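Local coordinates for DUF1116 domain-containing protein (Enterococcus faecalis, PDB 3CLQ) that is of unknown function but belongs to the AllG family, and so is probably related to a subunit of oxamate carbamoyltransferase, at residues I46-P51 and G60-A65; A69-G74 and S147-L152; L135-V138 and G142-D145. One frame throughout, in Å; residues are numbered along the deposited sequence.

Contact 1 of 3, residues I46-P51 and G60-A65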
loop_
_atom_site.group_PDB
_atom_site.type_symbol
_atom_site.label_atom_id
_atom_site.label_comp_id
_atom_site.label_asym_id
_atom_site.label_seq_id
_atom_site.Cartn_x
_atom_site.Cartn_y
_atom_site.Cartn_z
ATOM N N ILE B 46 8.254 -1.472 -35.425
ATOM C CA ILE B 46 7.607 -1.935 -34.204
ATOM C C ILE B 46 8.496 -2.745 -33.267
ATOM O O ILE B 46 9.334 -3.545 -33.706
ATOM C CB ILE B 46 6.191 -2.542 -34.414
ATOM C CG1 ILE B 46 6.235 -4.018 -34.702
ATOM C CG2 ILE B 46 5.412 -1.813 -35.510
ATOM C CD1 ILE B 46 4.856 -4.513 -35.026
ATOM N N LEU B 47 8.317 -2.471 -31.971
ATOM C CA LEU B 47 9.180 -2.972 -30.914
ATOM C C LEU B 47 8.531 -4.116 -30.178
ATOM O O LEU B 47 7.312 -4.167 -30.042
ATOM C CB LEU B 47 9.492 -1.862 -29.906
ATOM C CG LEU B 47 9.735 -0.494 -30.538
ATOM C CD1 LEU B 47 10.295 0.492 -29.542
ATOM C CD2 LEU B 47 10.672 -0.633 -31.739
ATOM N N HIS B 48 9.372 -5.007 -29.668
ATOM C CA HIS B 48 8.941 -6.199 -28.955
ATOM C C HIS B 48 9.836 -6.375 -27.721
ATOM O O HIS B 48 10.869 -5.717 -27.610
ATOM C CB HIS B 48 9.112 -7.407 -29.886
ATOM C CG HIS B 48 10.505 -7.558 -30.413
ATOM N ND1 HIS B 48 11.486 -8.251 -29.739
ATOM C CD2 HIS B 48 11.089 -7.094 -31.545
ATOM C CE1 HIS B 48 12.613 -8.214 -30.433
ATOM N NE2 HIS B 48 12.400 -7.517 -31.534
ATOM N N ALA B 49 9.470 -7.285 -26.821
ATOM C CA ALA B 49 10.333 -7.624 -25.690
ATOM C C ALA B 49 11.499 -8.567 -26.066
ATOM O O ALA B 49 11.502 -9.150 -27.150
ATOM C CB ALA B 49 9.510 -8.226 -24.558
ATOM N N GLY B 50 12.474 -8.711 -25.156
ATOM C CA GLY B 50 13.577 -9.672 -25.315
ATOM C C GLY B 50 14.632 -9.235 -26.316
ATOM O O GLY B 50 14.574 -8.123 -26.819
ATOM N N PRO B 51 15.612 -10.105 -26.606
ATOM C CA PRO B 51 16.722 -9.816 -27.516
ATOM C C PRO B 51 16.336 -9.959 -28.990
ATOM O O PRO B 51 15.289 -10.522 -29.293
ATOM C CB PRO B 51 17.740 -10.884 -27.142
ATOM C CG PRO B 51 16.891 -12.035 -26.797
ATOM C CD PRO B 51 15.729 -11.448 -26.032
ATOM N N GLY B 60 4.073 -18.030 -30.967
ATOM C CA GLY B 60 2.634 -17.837 -31.037
ATOM C C GLY B 60 2.172 -16.484 -30.514
ATOM O O GLY B 60 1.823 -15.602 -31.293
ATOM N N PRO B 61 2.179 -16.300 -29.187
ATOM C CA PRO B 61 1.604 -15.097 -28.602
ATOM C C PRO B 61 2.166 -13.764 -29.137
ATOM O O PRO B 61 1.421 -12.781 -29.242
ATOM C CB PRO B 61 1.918 -15.256 -27.111
ATOM C CG PRO B 61 2.053 -16.719 -26.915
ATOM C CD PRO B 61 2.708 -17.213 -28.163
HETATM N N MSE B 62 3.456 -13.719 -29.462
HETATM C CA MSE B 62 4.070 -12.473 -29.917
HETATM C C MSE B 62 3.735 -12.143 -31.373
HETATM O O MSE B 62 3.627 -10.967 -31.735
HETATM C CB MSE B 62 5.581 -12.503 -29.726
HETATM C CG MSE B 62 6.238 -11.160 -29.997
HETATM SE SE MSE B 62 8.190 -11.177 -29.816
HETATM C CE MSE B 62 8.357 -11.097 -27.854
ATOM N N LYS B 63 3.584 -13.166 -32.211
ATOM C CA LYS B 63 3.082 -12.929 -33.566
ATOM C C LYS B 63 1.682 -12.318 -33.512
ATOM O O LYS B 63 1.378 -11.386 -34.245
ATOM C CB LYS B 63 3.074 -14.202 -34.416
ATOM C CG LYS B 63 4.446 -14.678 -34.832
ATOM C CD LYS B 63 4.369 -15.431 -36.131
ATOM C CE LYS B 63 5.730 -15.929 -36.539
ATOM N NZ LYS B 63 5.918 -17.369 -36.210
ATOM N N GLY B 64 0.832 -12.837 -32.639
ATOM C CA GLY B 64 -0.480 -12.249 -32.452
ATOM C C GLY B 64 -0.366 -10.790 -32.052
ATOM O O GLY B 64 -1.206 -9.967 -32.401
ATOM N N ALA B 65 0.684 -10.463 -31.314
ATOM C CA ALA B 65 0.900 -9.092 -30.878
ATOM C C ALA B 65 1.236 -8.180 -32.056
ATOM O O ALA B 65 0.564 -7.185 -32.274
ATOM C CB ALA B 65 1.975 -9.034 -29.841
#

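Contact 2 of 3, residues A69-G74 and S147-L152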
loop_
_atom_site.group_PDB
_atom_site.type_symbol
_atom_site.label_atom_id
_atom_site.label_comp_id
_atom_site.label_asym_id
_atom_site.label_seq_id
_atom_site.Cartn_x
_atom_site.Cartn_y
_atom_site.Cartn_z
ATOM N N ALA B 69 -1.234 -5.101 -33.360
ATOM C CA ALA B 69 -0.588 -3.805 -33.422
ATOM C C ALA B 69 -0.743 -3.235 -34.812
ATOM O O ALA B 69 -1.185 -2.092 -34.982
ATOM C CB ALA B 69 0.884 -3.933 -33.078
ATOM N N LEU B 70 -0.378 -4.037 -35.802
ATOM C CA LEU B 70 -0.429 -3.591 -37.174
ATOM C C LEU B 70 -1.827 -3.125 -37.556
ATOM O O LEU B 70 -1.989 -2.089 -38.208
ATOM C CB LEU B 70 0.080 -4.691 -38.106
ATOM C CG LEU B 70 1.504 -4.553 -38.688
ATOM C CD1 LEU B 70 2.315 -3.384 -38.129
ATOM C CD2 LEU B 70 2.283 -5.850 -38.569
ATOM N N VAL B 71 -2.843 -3.869 -37.130
ATOM C CA VAL B 71 -4.209 -3.461 -37.423
ATOM C C VAL B 71 -4.502 -2.108 -36.795
ATOM O O VAL B 71 -5.110 -1.247 -37.418
ATOM C CB VAL B 71 -5.252 -4.513 -36.985
ATOM C CG1 VAL B 71 -6.682 -3.940 -37.096
ATOM C CG2 VAL B 71 -5.121 -5.771 -37.849
ATOM N N PHE B 72 -4.055 -1.924 -35.557
ATOM C CA PHE B 72 -4.235 -0.659 -34.854
ATOM C C PHE B 72 -3.512 0.508 -35.556
ATOM O O PHE B 72 -4.127 1.537 -35.863
ATOM C CB PHE B 72 -3.808 -0.819 -33.396
ATOM C CG PHE B 72 -3.432 0.466 -32.715
ATOM C CD1 PHE B 72 -4.404 1.259 -32.122
ATOM C CD2 PHE B 72 -2.098 0.859 -32.637
ATOM C CE1 PHE B 72 -4.057 2.429 -31.480
ATOM C CE2 PHE B 72 -1.748 2.028 -32.011
ATOM C CZ PHE B 72 -2.731 2.817 -31.426
ATOM N N GLU B 73 -2.218 0.335 -35.820
ATOM C CA GLU B 73 -1.449 1.337 -36.554
ATOM C C GLU B 73 -2.077 1.645 -37.906
ATOM O O GLU B 73 -1.929 2.751 -38.425
ATOM C CB GLU B 73 0.000 0.895 -36.738
ATOM C CG GLU B 73 0.812 0.948 -35.459
ATOM C CD GLU B 73 0.928 2.359 -34.879
ATOM O OE1 GLU B 73 1.021 3.329 -35.669
ATOM O OE2 GLU B 73 0.940 2.497 -33.629
ATOM N N GLY B 74 -2.791 0.661 -38.452
ATOM C CA GLY B 74 -3.552 0.833 -39.678
ATOM C C GLY B 74 -2.737 0.397 -40.869
ATOM O O GLY B 74 -2.937 0.887 -41.985
ATOM N N SER B 147 -12.442 -6.176 -29.893
ATOM C CA SER B 147 -12.445 -5.533 -28.580
ATOM C C SER B 147 -11.073 -4.939 -28.235
ATOM O O SER B 147 -10.978 -3.764 -27.872
ATOM C CB SER B 147 -13.022 -6.426 -27.469
ATOM O OG SER B 147 -12.362 -7.664 -27.353
ATOM N N VAL B 148 -10.012 -5.728 -28.376
ATOM C CA VAL B 148 -8.648 -5.260 -28.084
ATOM C C VAL B 148 -8.190 -4.059 -28.909
ATOM O O VAL B 148 -7.564 -3.135 -28.385
ATOM C CB VAL B 148 -7.604 -6.370 -28.298
ATOM C CG1 VAL B 148 -6.195 -5.783 -28.360
ATOM C CG2 VAL B 148 -7.713 -7.414 -27.206
ATOM N N VAL B 149 -8.465 -4.069 -30.207
ATOM C CA VAL B 149 -8.061 -2.916 -31.007
ATOM C C VAL B 149 -8.840 -1.648 -30.622
ATOM O O VAL B 149 -8.262 -0.567 -30.578
ATOM C CB VAL B 149 -8.097 -3.195 -32.513
ATOM C CG1 VAL B 149 -9.407 -3.819 -32.900
ATOM C CG2 VAL B 149 -7.849 -1.913 -33.292
ATOM N N ASP B 150 -10.131 -1.792 -30.314
ATOM C CA ASP B 150 -10.921 -0.693 -29.757
ATOM C C ASP B 150 -10.287 -0.077 -28.496
ATOM O O ASP B 150 -10.114 1.140 -28.418
ATOM C CB ASP B 150 -12.333 -1.155 -29.409
ATOM C CG ASP B 150 -13.102 -1.637 -30.602
ATOM O OD1 ASP B 150 -13.062 -0.989 -31.668
ATOM O OD2 ASP B 150 -13.768 -2.680 -30.477
ATOM N N ARG B 151 -9.969 -0.902 -27.504
ATOM C CA ARG B 151 -9.338 -0.392 -26.292
ATOM C C ARG B 151 -8.007 0.312 -26.557
ATOM O O ARG B 151 -7.703 1.332 -25.937
ATOM C CB ARG B 151 -9.111 -1.494 -25.280
ATOM C CG ARG B 151 -8.434 -0.994 -23.990
ATOM C CD ARG B 151 -8.443 -2.106 -22.995
ATOM N NE ARG B 151 -9.580 -2.956 -23.318
ATOM C CZ ARG B 151 -10.539 -3.306 -22.468
ATOM N NH1 ARG B 151 -10.499 -2.916 -21.190
ATOM N NH2 ARG B 151 -11.526 -4.080 -22.898
ATOM N N LEU B 152 -7.209 -0.244 -27.461
ATOM C CA LEU B 152 -5.985 0.410 -27.888
ATOM C C LEU B 152 -6.235 1.817 -28.452
ATOM O O LEU B 152 -5.436 2.735 -28.230
ATOM C CB LEU B 152 -5.277 -0.432 -28.948
ATOM C CG LEU B 152 -4.250 -1.445 -28.463
ATOM C CD1 LEU B 152 -2.943 -1.125 -29.152
ATOM C CD2 LEU B 152 -4.037 -1.378 -26.961
#

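Contact 3 of 3, residues L135-V138 and G142-D145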
loop_
_atom_site.group_PDB
_atom_site.type_symbol
_atom_site.label_atom_id
_atom_site.label_comp_id
_atom_site.label_asym_id
_atom_site.label_seq_id
_atom_site.Cartn_x
_atom_site.Cartn_y
_atom_site.Cartn_z
ATOM N N LEU B 135 -7.058 -5.302 -18.844
ATOM C CA LEU B 135 -7.825 -6.537 -18.720
ATOM C C LEU B 135 -6.947 -7.804 -18.814
ATOM O O LEU B 135 -5.709 -7.715 -18.857
ATOM C CB LEU B 135 -8.980 -6.563 -19.746
ATOM C CG LEU B 135 -10.362 -6.020 -19.312
ATOM C CD1 LEU B 135 -11.187 -7.069 -18.511
ATOM C CD2 LEU B 135 -10.272 -4.681 -18.546
ATOM N N ALA B 136 -7.606 -8.969 -18.808
ATOM C CA ALA B 136 -6.950 -10.247 -19.054
ATOM C C ALA B 136 -6.915 -10.540 -20.569
ATOM O O ALA B 136 -5.937 -11.099 -21.073
ATOM C CB ALA B 136 -7.645 -11.353 -18.299
ATOM N N LYS B 137 -7.970 -10.158 -21.295
ATOM C CA LYS B 137 -7.962 -10.262 -22.765
ATOM C C LYS B 137 -7.234 -9.030 -23.315
ATOM O O LYS B 137 -7.818 -7.951 -23.456
ATOM C CB LYS B 137 -9.382 -10.367 -23.346
ATOM C CG LYS B 137 -9.427 -11.035 -24.719
ATOM C CD LYS B 137 -10.397 -10.352 -25.712
ATOM C CE LYS B 137 -11.778 -11.047 -25.818
ATOM N NZ LYS B 137 -12.704 -10.752 -24.673
ATOM N N VAL B 138 -5.955 -9.193 -23.625
ATOM C CA VAL B 138 -5.069 -8.050 -23.777
ATOM C C VAL B 138 -3.971 -8.348 -24.782
ATOM O O VAL B 138 -3.538 -9.488 -24.904
ATOM C CB VAL B 138 -4.432 -7.706 -22.412
ATOM C CG1 VAL B 138 -2.997 -7.318 -22.565
ATOM C CG2 VAL B 138 -5.213 -6.613 -21.711
ATOM N N GLY B 142 -1.028 -11.378 -26.616
ATOM C CA GLY B 142 -1.191 -11.815 -27.994
ATOM C C GLY B 142 -2.607 -11.762 -28.531
ATOM O O GLY B 142 -2.826 -12.085 -29.702
ATOM N N ALA B 143 -3.559 -11.343 -27.686
ATOM C CA ALA B 143 -4.975 -11.274 -28.073
ATOM C C ALA B 143 -5.244 -10.130 -29.054
ATOM O O ALA B 143 -4.687 -9.046 -28.905
ATOM C CB ALA B 143 -5.844 -11.133 -26.847
ATOM N N ASN B 144 -6.088 -10.363 -30.056
ATOM C CA ASN B 144 -6.375 -9.317 -31.061
ATOM C C ASN B 144 -7.768 -9.334 -31.681
ATOM O O ASN B 144 -7.902 -9.276 -32.888
ATOM C CB ASN B 144 -5.296 -9.265 -32.158
ATOM C CG ASN B 144 -4.798 -10.644 -32.557
ATOM O OD1 ASN B 144 -5.578 -11.535 -32.864
ATOM N ND2 ASN B 144 -3.491 -10.816 -32.561
ATOM N N ASP B 145 -8.795 -9.411 -30.841
ATOM C CA ASP B 145 -10.174 -9.162 -31.254
ATOM C C ASP B 145 -10.371 -7.736 -31.735
ATOM O O ASP B 145 -9.481 -6.890 -31.620
ATOM C CB ASP B 145 -11.099 -9.307 -30.053
ATOM C CG ASP B 145 -11.243 -10.720 -29.606
ATOM O OD1 ASP B 145 -11.624 -11.573 -30.435
ATOM O OD2 ASP B 145 -10.987 -10.972 -28.416
#

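Contact 1 of 3, residues I46-P51 and G60-A65
Met62 reaches from helix 60-73 to His48 and Ala49, at the place where strand 45-48 runs out into a loop. It is a selenomethionine and carries nearly all of the helix side of this buried contact. Its CG lies anti to the backbone N (chi1 -172°) and the chain stays extended as far as the selenium, which carries SE across to the strand. The bend at chi3 then turns the methyl toward the loop. SE sits 3.9 Å from His48 CB. It is also 5.0 Å from the centroid of the His48 imidazole and approaches that ring obliquely. The methyl CE of Met62 meets the backbone of Ala49, 3.8 Å from Ala49 O and 4.1 Å from Ala49 N.

The His48 ring itself leads away from the helix, so CB is the part that meets SE. ND1 of His48 donates to Ala49 O over 2.7 Å, with a fairly straight N-H...O angle of 162°. The oxygen lies close to the ring plane, but the donor stands above the plane of the carbonyl. This bond should fix the rotation of the ring. Ala49 O is thus held by an N-H and touched by the selenomethionine methyl.

Gly50 N bonds to Asp306 OD2, and Pro51 O accepts from Asn263 ND2, which ties the loop to the region of strand 257-263. Strand 45-48 pairs in parallel with strand 92-95. The arrangement is that of a beta-alpha-beta crossover, with helices 60-73 and 79-87 in the connection; Met62 packs the first on the end of the strand and the loop after it.

Contact 2 of 3, residues A69-G74 and S147-L152
Phe72 and Val149 mark the closest backbone approach, with their CA atoms 5.9 Å apart. The axes of helix 69-73 and helix 147-152 come within 9.8 Å and cross at -51°, running broadly in the same direction. Gly74, with positive phi, ends the first helix in a Schellman motif.

Phe72 buries the most surface of the four touching residues. With chi1 at 157° the ring swings away from the backbone N and out to Leu152. CD1 of Leu152 lies over one face of the ring as a CH-pi contact, 4.0 Å from the centroid and 14° off the ring normal. The two side chains meet at about a right angle. CB of Leu152 packs against Phe72 CD1 at 3.7 Å. Beyond it, Phe72 CE1 reaches the backbone atom Leu152 O at 3.5 Å. Val149 works nearer the root of the phenylalanine, with CG2 at 4.1 Å from Phe72 CA. The same methyl grazes Val71 CG1 at 4.5 Å. No hydrogen bond joins the segments.

Phe72 also rests on Ile153 and Arg156 farther along helix 146-168. Glu73 bonds to Asn112, just before strand 114-120, so the C-terminal end of helix 60-73 meets both that region and the start of helix 146-168.

Contact 3 of 3, residues L135-V138 and G142-D145
Gly142 brings its backbone N to 3.6 Å from Val138 O as the chain changes direction. No hydrogen bond forms at that pair. Gly142 has a positive phi of 99°, and the bend at this residue presents the next amide to the same carbonyl.

Ala143 comes next and has its methyl directed at the first segment. Its N donates to Val138 O over 3.3 Å at an angle of 148°, a weak bond. The CB of Ala143 also sits on this carbonyl, 3.4 Å from Val138 O, and lies 3.8 Å from Val138 N. Val138 therefore takes part through its backbone, while its own side chain points away. On the flank, Lys137 CG packs against Ala143 CB at 4.2 Å.

The link from a carbonyl to the amide five residues later, with a positive-phi glycine just before the donor, fits a pi-turn, closed here by a weak bond. It makes a tight turn in the long loop between strand 126-130 and helix 146-168.

Asn144 follows with its side chain turned away from residues 135-138. Its ND2 lies against Gly64 O of helix 60-73, a weak and doubtful bond because the atoms are modelled too close.

Asp145 stands at the N-cap position of helix 146-168, though its side chain makes no capping bond. Its carboxylate is modelled too close to the Lys137 methylenes, so the place of OD2 is less sure. The CB of Asp145 points toward residues 135-138. As modelled, Lys137 NZ is 4.1 Å from Asp145 OD2, too far for a salt bridge, and any electrostatic attraction here remains tentative. The Lys137 side chain also touches Ser147 in the first turn of the helix.

Along the chain, contact 1 closes first, joining the end of strand 45-48 to the start of helix 60-73 across a short loop. Contact 2 opens at the far end of that helix. It closes a much longer excursion, through helix 79-87 and strands 92-95, 114-120 and 126-130, when helix 146-168 begins. Contact 3 lies within this excursion, as a small turn leading into the same helix. Contacts 1 and 2 thus follow in series and share helix 60-73, where Ile46 also packs on Leu70. Asn144 of contact 3 lies doubtfully close to Gly64 of contact 1. Val148 packs on Ala143 and joins contacts 2 and 3. All three lie on one side of the chain's centre.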